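Local coordinates for DNA/pantothenate metabolism flavoprotein (Streptomyces sparsogenes DSM 40356, PDB 7CFU), which binds flavin mononucleotide and, as an FMN-dependent cysteine decarboxylase, probably oxidatively decarboxylates a C-terminal cysteine of a peptide substrate during biosynthesis, at residues E160-I172 with P181-T193. Numbering follows the deposited sequence.
Sequences EDGYRIVEPKEGI and PGSLGDFQSAIST
V166 pushes its two methyls against the start of helix 187-199. CG1 lies anti to the backbone N (chi1 177°), which directs it into the hollow formed by the G185-D186 backbone, 3.5 Å from D186 N. CG2 sits on F187 and A190, meeting A190 CB at 3.6 Å. With an alanine here, both methyls go, which would probably open a gap between the chain leaving the strand and the first helical turn, and take the CG2 cover from A190. R164 lays one face of its guanidinium over the same A190 methyl, with NH2 3.7 Å from CB. The missing side chain at G185 admits both V166 CG1 and E167 O, since a CB there would clash with each. G185 CA sits 3.2 Å from E167 O in a CA-H...O contact. A water joins V166 O to G185 N.

The fold is a Rossmann-like flavoprotein with a parallel sheet. Strand 164-165 is one edge strand of the sheet within this chain, next to 135-139, and this contact ties the chain leaving it to the start of helix 187-199. V166 also packs on V136, while F187 and I191 lean on strand 101-107.

Further on, K169 and S183 form a single antiparallel hydrogen-bonded bridge. K169 N donates to S183 O at 2.8 Å, and S183 N donates to K169 O. P168 CB rests 3.4 Å from S183 O. The K169 side chain bends at chi3 (-69°) and runs past L184 O. Its NZ stays 4.0 Å from D186 OD1, beyond a salt bridge. G182, next to the bridge, lies about 6 Å from a bound FMN.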
ATOM      1  N   GLU A 160      25.785 -16.496 -36.617  1.00 42.56           N
ATOM      2  CA  GLU A 160      27.158 -16.966 -36.457  1.00 38.78           C
ATOM      3  C   GLU A 160      27.329 -17.749 -35.163  1.00 44.47           C
ATOM      4  O   GLU A 160      28.150 -18.674 -35.096  1.00 39.46           O
ATOM      5  CB  GLU A 160      28.120 -15.779 -36.527  1.00 44.39           C
ATOM      6  CG  GLU A 160      28.101 -15.096 -37.904  1.00 56.77           C
ATOM      7  CD  GLU A 160      29.024 -13.888 -38.010  1.00 65.29           C
ATOM      8  OE1 GLU A 160      29.777 -13.618 -37.051  1.00 71.58           O
ATOM      9  OE2 GLU A 160      28.998 -13.209 -39.061  1.00 70.04           O
ATOM     10  N   ASP A 161      26.545 -17.422 -34.139  1.00 42.73           N
ATOM     11  CA  ASP A 161      26.615 -18.148 -32.880  1.00 38.30           C
ATOM     12  C   ASP A 161      25.843 -19.458 -32.904  1.00 40.40           C
ATOM     13  O   ASP A 161      25.849 -20.177 -31.900  1.00 38.79           O
ATOM     14  CB  ASP A 161      26.112 -17.258 -31.740  1.00 41.77           C
ATOM     15  CG  ASP A 161      27.066 -16.123 -31.429  1.00 47.00           C
ATOM     16  OD1 ASP A 161      28.217 -16.167 -31.925  1.00 44.43           O
ATOM     17  OD2 ASP A 161      26.665 -15.179 -30.708  1.00 45.30           O
ATOM     18  N   GLY A 162      25.184 -19.788 -34.010  1.00 39.94           N
ATOM     19  CA  GLY A 162      24.481 -21.050 -34.131  1.00 35.62           C
ATOM     20  C   GLY A 162      22.981 -20.994 -33.941  1.00 36.40           C
ATOM     21  O   GLY A 162      22.339 -22.049 -33.940  1.00 42.69           O
ATOM     22  N   TYR A 163      22.397 -19.807 -33.801  1.00 35.28           N
ATOM     23  CA  TYR A 163      20.957 -19.689 -33.621  1.00 38.59           C
ATOM     24  C   TYR A 163      20.253 -19.638 -34.975  1.00 42.87           C
ATOM     25  O   TYR A 163      20.747 -19.027 -35.927  1.00 40.25           O
ATOM     26  CB  TYR A 163      20.622 -18.450 -32.780  1.00 32.54           C
ATOM     27  CG  TYR A 163      21.091 -18.578 -31.337  1.00 34.68           C
ATOM     28  CD1 TYR A 163      20.315 -19.244 -30.388  1.00 30.07           C
ATOM     29  CD2 TYR A 163      22.320 -18.065 -30.934  1.00 29.65           C
ATOM     30  CE1 TYR A 163      20.741 -19.383 -29.073  1.00 31.91           C
ATOM     31  CE2 TYR A 163      22.763 -18.206 -29.618  1.00 28.17           C
ATOM     32  CZ  TYR A 163      21.963 -18.862 -28.694  1.00 34.62           C
ATOM     33  OH  TYR A 163      22.388 -18.999 -27.393  1.00 37.04           O
ATOM     34  N   ARG A 164      19.103 -20.303 -35.052  1.00 42.90           N
ATOM     35  CA  ARG A 164      18.250 -20.282 -36.234  1.00 42.86           C
ATOM     36  C   ARG A 164      17.273 -19.120 -36.122  1.00 43.75           C
ATOM     37  O   ARG A 164      16.431 -19.091 -35.214  1.00 41.54           O
ATOM     38  CB  ARG A 164      17.511 -21.616 -36.358  1.00 48.79           C
ATOM     39  CG  ARG A 164      16.463 -21.745 -37.468  1.00 51.71           C
ATOM     40  CD  ARG A 164      17.039 -21.911 -38.873  1.00 49.97           C
ATOM     41  NE  ARG A 164      15.982 -22.276 -39.819  1.00 51.61           N
ATOM     42  CZ  ARG A 164      15.185 -21.419 -40.450  1.00 62.11           C
ATOM     43  NH1 ARG A 164      15.308 -20.110 -40.257  1.00 57.29           N
ATOM     44  NH2 ARG A 164      14.254 -21.877 -41.276  1.00 67.00           N
ATOM     45  N   ILE A 165      17.381 -18.168 -37.040  1.00 40.03           N
ATOM     46  CA  ILE A 165      16.539 -16.981 -37.047  1.00 38.87           C
ATOM     47  C   ILE A 165      15.477 -17.142 -38.126  1.00 47.34           C
ATOM     48  O   ILE A 165      15.800 -17.359 -39.301  1.00 50.27           O
ATOM     49  CB  ILE A 165      17.373 -15.715 -37.283  1.00 39.30           C
ATOM     50  CG1 ILE A 165      18.508 -15.639 -36.268  1.00 42.60           C
ATOM     51  CG2 ILE A 165      16.489 -14.474 -37.229  1.00 44.19           C
ATOM     52  CD1 ILE A 165      18.045 -15.504 -34.833  1.00 45.81           C
ATOM     53  N   VAL A 166      14.212 -17.022 -37.736  1.00 44.05           N
ATOM     54  CA  VAL A 166      13.095 -16.998 -38.671  1.00 37.80           C
ATOM     55  C   VAL A 166      12.730 -15.540 -38.881  1.00 41.85           C
ATOM     56  O   VAL A 166      12.129 -14.912 -38.003  1.00 42.28           O
ATOM     57  CB  VAL A 166      11.890 -17.798 -38.158  1.00 44.32           C
ATOM     58  CG1 VAL A 166      10.731 -17.681 -39.146  1.00 40.31           C
ATOM     59  CG2 VAL A 166      12.276 -19.255 -37.931  1.00 42.81           C
ATOM     60  N   GLU A 167      13.087 -15.006 -40.048  1.00 38.74           N
ATOM     61  CA  GLU A 167      12.888 -13.595 -40.320  1.00 38.72           C
ATOM     62  C   GLU A 167      11.397 -13.274 -40.400  1.00 37.71           C
ATOM     63  O   GLU A 167      10.604 -14.098 -40.867  1.00 41.93           O
ATOM     64  CB  GLU A 167      13.575 -13.214 -41.628  1.00 39.93           C
ATOM     65  CG  GLU A 167      15.064 -13.487 -41.605  1.00 54.68           C
ATOM     66  CD  GLU A 167      15.783 -12.930 -42.815  1.00 56.48           C
ATOM     67  OE1 GLU A 167      15.132 -12.248 -43.637  1.00 62.16           O
ATOM     68  OE2 GLU A 167      17.000 -13.185 -42.942  1.00 59.78           O
ATOM     69  N   PRO A 168      10.983 -12.097 -39.954  1.00 37.74           N
ATOM     70  CA  PRO A 168       9.558 -11.761 -39.993  1.00 38.89           C
ATOM     71  C   PRO A 168       9.070 -11.483 -41.408  1.00 47.82           C
ATOM     72  O   PRO A 168       9.847 -11.240 -42.336  1.00 54.31           O
ATOM     73  CB  PRO A 168       9.469 -10.503 -39.128  1.00 38.60           C
ATOM     74  CG  PRO A 168      10.810  -9.888 -39.228  1.00 39.31           C
ATOM     75  CD  PRO A 168      11.781 -11.043 -39.310  1.00 40.70           C
ATOM     76  N   LYS A 169       7.749 -11.521 -41.554  1.00 50.53           N
ATOM     77  CA  LYS A 169       7.073 -11.068 -42.754  1.00 58.59           C
ATOM     78  C   LYS A 169       6.512  -9.665 -42.518  1.00 63.33           C
ATOM     79  O   LYS A 169       6.663  -9.065 -41.448  1.00 59.03           O
ATOM     80  CB  LYS A 169       5.969 -12.040 -43.180  1.00 53.95           C
ATOM     81  CG  LYS A 169       6.457 -13.427 -43.574  1.00 67.27           C
ATOM     82  CD  LYS A 169       5.319 -14.340 -44.050  1.00 75.25           C
ATOM     83  CE  LYS A 169       4.381 -14.733 -42.926  1.00 78.15           C
ATOM     84  NZ  LYS A 169       3.342 -15.704 -43.368  1.00 86.70           N
ATOM     85  N   GLU A 170       5.827  -9.151 -43.535  1.00 70.53           N
ATOM     86  CA  GLU A 170       5.329  -7.779 -43.572  1.00 82.10           C
ATOM     87  C   GLU A 170       3.814  -7.877 -43.662  1.00 89.05           C
ATOM     88  O   GLU A 170       3.243  -7.851 -44.755  1.00100.35           O
ATOM     89  CB  GLU A 170       5.936  -7.043 -44.763  1.00 84.09           C
ATOM     90  CG  GLU A 170       5.815  -5.511 -44.746  1.00 94.26           C
ATOM     91  CD  GLU A 170       4.519  -4.931 -45.281  1.00106.67           C
ATOM     92  OE1 GLU A 170       3.893  -5.506 -46.201  1.00107.71           O
ATOM     93  OE2 GLU A 170       4.139  -3.867 -44.742  1.00107.91           O
ATOM     94  N   GLY A 171       3.173  -8.096 -42.518  1.00 78.42           N
ATOM     95  CA  GLY A 171       1.736  -8.280 -42.506  1.00 89.63           C
ATOM     96  C   GLY A 171       0.943  -7.049 -42.112  1.00 99.76           C
ATOM     97  O   GLY A 171       0.585  -6.906 -40.939  1.00102.39           O
ATOM     98  N   ILE A 172       0.624  -6.174 -43.066  1.00105.70           N
ATOM     99  CA  ILE A 172      -0.095  -4.937 -42.745  1.00116.64           C
ATOM    100  C   ILE A 172      -1.537  -5.268 -42.341  1.00117.08           C
ATOM    101  O   ILE A 172      -2.048  -6.352 -42.646  1.00110.21           O
ATOM    102  CB  ILE A 172      -0.078  -3.939 -43.922  1.00116.79           C
ATOM    103  CG1 ILE A 172       1.217  -3.132 -43.923  1.00107.90           C
ATOM    104  CG2 ILE A 172      -1.203  -2.919 -43.765  1.00118.30           C
ATOM    105  CD1 ILE A 172       1.421  -2.344 -45.203  1.00111.07           C
ATOM    106  N   PRO A 181       4.113  -2.704 -39.316  1.00 50.77           N
ATOM    107  CA  PRO A 181       3.519  -3.720 -38.436  1.00 64.72           C
ATOM    108  C   PRO A 181       3.849  -5.148 -38.894  1.00 65.68           C
ATOM    109  O   PRO A 181       3.129  -5.713 -39.718  1.00 73.92           O
ATOM    110  CB  PRO A 181       2.016  -3.435 -38.542  1.00 68.36           C
ATOM    111  CG  PRO A 181       1.854  -2.795 -39.898  1.00 74.10           C
ATOM    112  CD  PRO A 181       3.107  -2.002 -40.133  1.00 65.75           C
ATOM    113  N   GLY A 182       4.922  -5.719 -38.348  1.00 55.38           N
ATOM    114  CA  GLY A 182       5.411  -7.005 -38.804  1.00 43.15           C
ATOM    115  C   GLY A 182       4.537  -8.168 -38.374  1.00 52.46           C
ATOM    116  O   GLY A 182       3.594  -8.040 -37.593  1.00 55.39           O
ATOM    117  N   SER A 183       4.865  -9.341 -38.912  1.00 44.78           N
ATOM    118  CA  SER A 183       4.203 -10.573 -38.516  1.00 52.92           C
ATOM    119  C   SER A 183       5.220 -11.702 -38.533  1.00 47.62           C
ATOM    120  O   SER A 183       6.298 -11.586 -39.122  1.00 44.03           O
ATOM    121  CB  SER A 183       3.022 -10.923 -39.431  1.00 50.42           C
ATOM    122  OG  SER A 183       3.458 -11.058 -40.768  1.00 58.03           O
ATOM    123  N   LEU A 184       4.852 -12.797 -37.874  1.00 42.32           N
ATOM    124  CA  LEU A 184       5.738 -13.942 -37.733  1.00 41.96           C
ATOM    125  C   LEU A 184       6.082 -14.543 -39.089  1.00 49.50           C
ATOM    126  O   LEU A 184       5.228 -14.658 -39.973  1.00 45.77           O
ATOM    127  CB  LEU A 184       5.081 -14.993 -36.842  1.00 40.43           C
ATOM    128  CG  LEU A 184       5.096 -14.693 -35.344  1.00 38.95           C
ATOM    129  CD1 LEU A 184       3.969 -15.446 -34.652  1.00 40.33           C
ATOM    130  CD2 LEU A 184       6.429 -15.125 -34.774  1.00 31.44           C
ATOM    131  N   GLY A 185       7.341 -14.941 -39.244  1.00 48.24           N
ATOM    132  CA  GLY A 185       7.779 -15.636 -40.436  1.00 51.65           C
ATOM    133  C   GLY A 185       7.307 -17.074 -40.449  1.00 50.11           C
ATOM    134  O   GLY A 185       6.420 -17.475 -39.692  1.00 53.61           O
ATOM    135  N   ASP A 186       7.937 -17.870 -41.314  1.00 52.26           N
ATOM    136  CA  ASP A 186       7.568 -19.275 -41.482  1.00 53.79           C
ATOM    137  C   ASP A 186       8.359 -20.106 -40.480  1.00 47.16           C
ATOM    138  O   ASP A 186       9.384 -20.713 -40.789  1.00 55.40           O
ATOM    139  CB  ASP A 186       7.800 -19.737 -42.916  1.00 66.75           C
ATOM    140  CG  ASP A 186       6.844 -19.082 -43.899  1.00 82.45           C
ATOM    141  OD1 ASP A 186       5.640 -18.982 -43.570  1.00 77.38           O
ATOM    142  OD2 ASP A 186       7.292 -18.683 -44.998  1.00 83.34           O
ATOM    143  N   PHE A 187       7.828 -20.159 -39.260  1.00 47.64           N
ATOM    144  CA  PHE A 187       8.518 -20.815 -38.162  1.00 48.52           C
ATOM    145  C   PHE A 187       8.268 -22.311 -38.119  1.00 52.84           C
ATOM    146  O   PHE A 187       9.064 -23.035 -37.507  1.00 54.75           O
ATOM    147  CB  PHE A 187       8.083 -20.200 -36.826  1.00 41.95           C
ATOM    148  CG  PHE A 187       6.597 -20.267 -36.582  1.00 48.34           C
ATOM    149  CD1 PHE A 187       6.012 -21.413 -36.054  1.00 46.62           C
ATOM    150  CD2 PHE A 187       5.784 -19.184 -36.873  1.00 41.66           C
ATOM    151  CE1 PHE A 187       4.646 -21.476 -35.835  1.00 48.96           C
ATOM    152  CE2 PHE A 187       4.417 -19.243 -36.650  1.00 39.75           C
ATOM    153  CZ  PHE A 187       3.848 -20.389 -36.134  1.00 48.24           C
ATOM    154  N   GLN A 188       7.179 -22.786 -38.738  1.00 52.85           N
ATOM    155  CA  GLN A 188       6.805 -24.195 -38.615  1.00 55.27           C
ATOM    156  C   GLN A 188       7.924 -25.114 -39.091  1.00 47.48           C
ATOM    157  O   GLN A 188       8.225 -26.125 -38.446  1.00 45.33           O
ATOM    158  CB  GLN A 188       5.512 -24.465 -39.379  1.00 53.39           C
ATOM    159  CG  GLN A 188       4.328 -23.672 -38.855  1.00 59.70           C
ATOM    160  CD  GLN A 188       2.997 -24.223 -39.335  1.00 76.07           C
ATOM    161  OE1 GLN A 188       2.950 -25.094 -40.204  1.00 85.84           O
ATOM    162  NE2 GLN A 188       1.906 -23.714 -38.768  1.00 75.60           N
ATOM    163  N   SER A 189       8.558 -24.775 -40.212  1.00 53.71           N
ATOM    164  CA  SER A 189       9.656 -25.588 -40.721  1.00 57.23           C
ATOM    165  C   SER A 189      10.848 -25.572 -39.767  1.00 57.46           C
ATOM    166  O   SER A 189      11.461 -26.616 -39.504  1.00 52.59           O
ATOM    167  CB  SER A 189      10.064 -25.086 -42.106  1.00 55.34           C
ATOM    168  OG  SER A 189      11.225 -25.746 -42.575  1.00 65.84           O
ATOM    169  N   ALA A 190      11.190 -24.394 -39.237  1.00 51.65           N
ATOM    170  CA  ALA A 190      12.334 -24.290 -38.335  1.00 51.04           C
ATOM    171  C   ALA A 190      12.096 -25.046 -37.035  1.00 45.34           C
ATOM    172  O   ALA A 190      12.997 -25.727 -36.535  1.00 40.76           O
ATOM    173  CB  ALA A 190      12.642 -22.821 -38.049  1.00 43.57           C
ATOM    174  N   ILE A 191      10.891 -24.943 -36.471  1.00 41.46           N
ATOM    175  CA  ILE A 191      10.615 -25.623 -35.209  1.00 43.95           C
ATOM    176  C   ILE A 191      10.592 -27.133 -35.407  1.00 45.55           C
ATOM    177  O   ILE A 191      11.143 -27.881 -34.589  1.00 40.99           O
ATOM    178  CB  ILE A 191       9.308 -25.097 -34.586  1.00 41.31           C
ATOM    179  CG1 ILE A 191       9.488 -23.649 -34.118  1.00 38.94           C
ATOM    180  CG2 ILE A 191       8.866 -25.980 -33.439  1.00 34.71           C
ATOM    181  CD1 ILE A 191       8.238 -23.043 -33.505  1.00 44.53           C
ATOM    182  N   SER A 192       9.943 -27.607 -36.479  1.00 44.57           N
ATOM    183  CA  SER A 192       9.925 -29.040 -36.776  1.00 42.29           C
ATOM    184  C   SER A 192      11.342 -29.591 -36.882  1.00 46.72           C
ATOM    185  O   SER A 192      11.653 -30.653 -36.331  1.00 48.64           O
ATOM    186  CB  SER A 192       9.162 -29.299 -38.077  1.00 45.35           C
ATOM    187  OG  SER A 192       7.824 -28.837 -38.000  1.00 56.55           O
ATOM    188  N   THR A 193      12.215 -28.872 -37.592  1.00 45.79           N
ATOM    189  CA  THR A 193      13.615 -29.272 -37.697  1.00 53.90           C
ATOM    190  C   THR A 193      14.261 -29.386 -36.320  1.00 51.72           C
ATOM    191  O   THR A 193      14.963 -30.363 -36.023  1.00 44.45           O
ATOM    192  CB  THR A 193      14.367 -28.258 -38.566  1.00 50.50           C
ATOM    193  OG1 THR A 193      13.765 -28.205 -39.864  1.00 58.94           O
ATOM    194  CG2 THR A 193      15.834 -28.626 -38.690  1.00 53.02           C
TER
HETATM  195  O   HOH W   1       9.656 -14.028 -37.430  1.00 37.71           O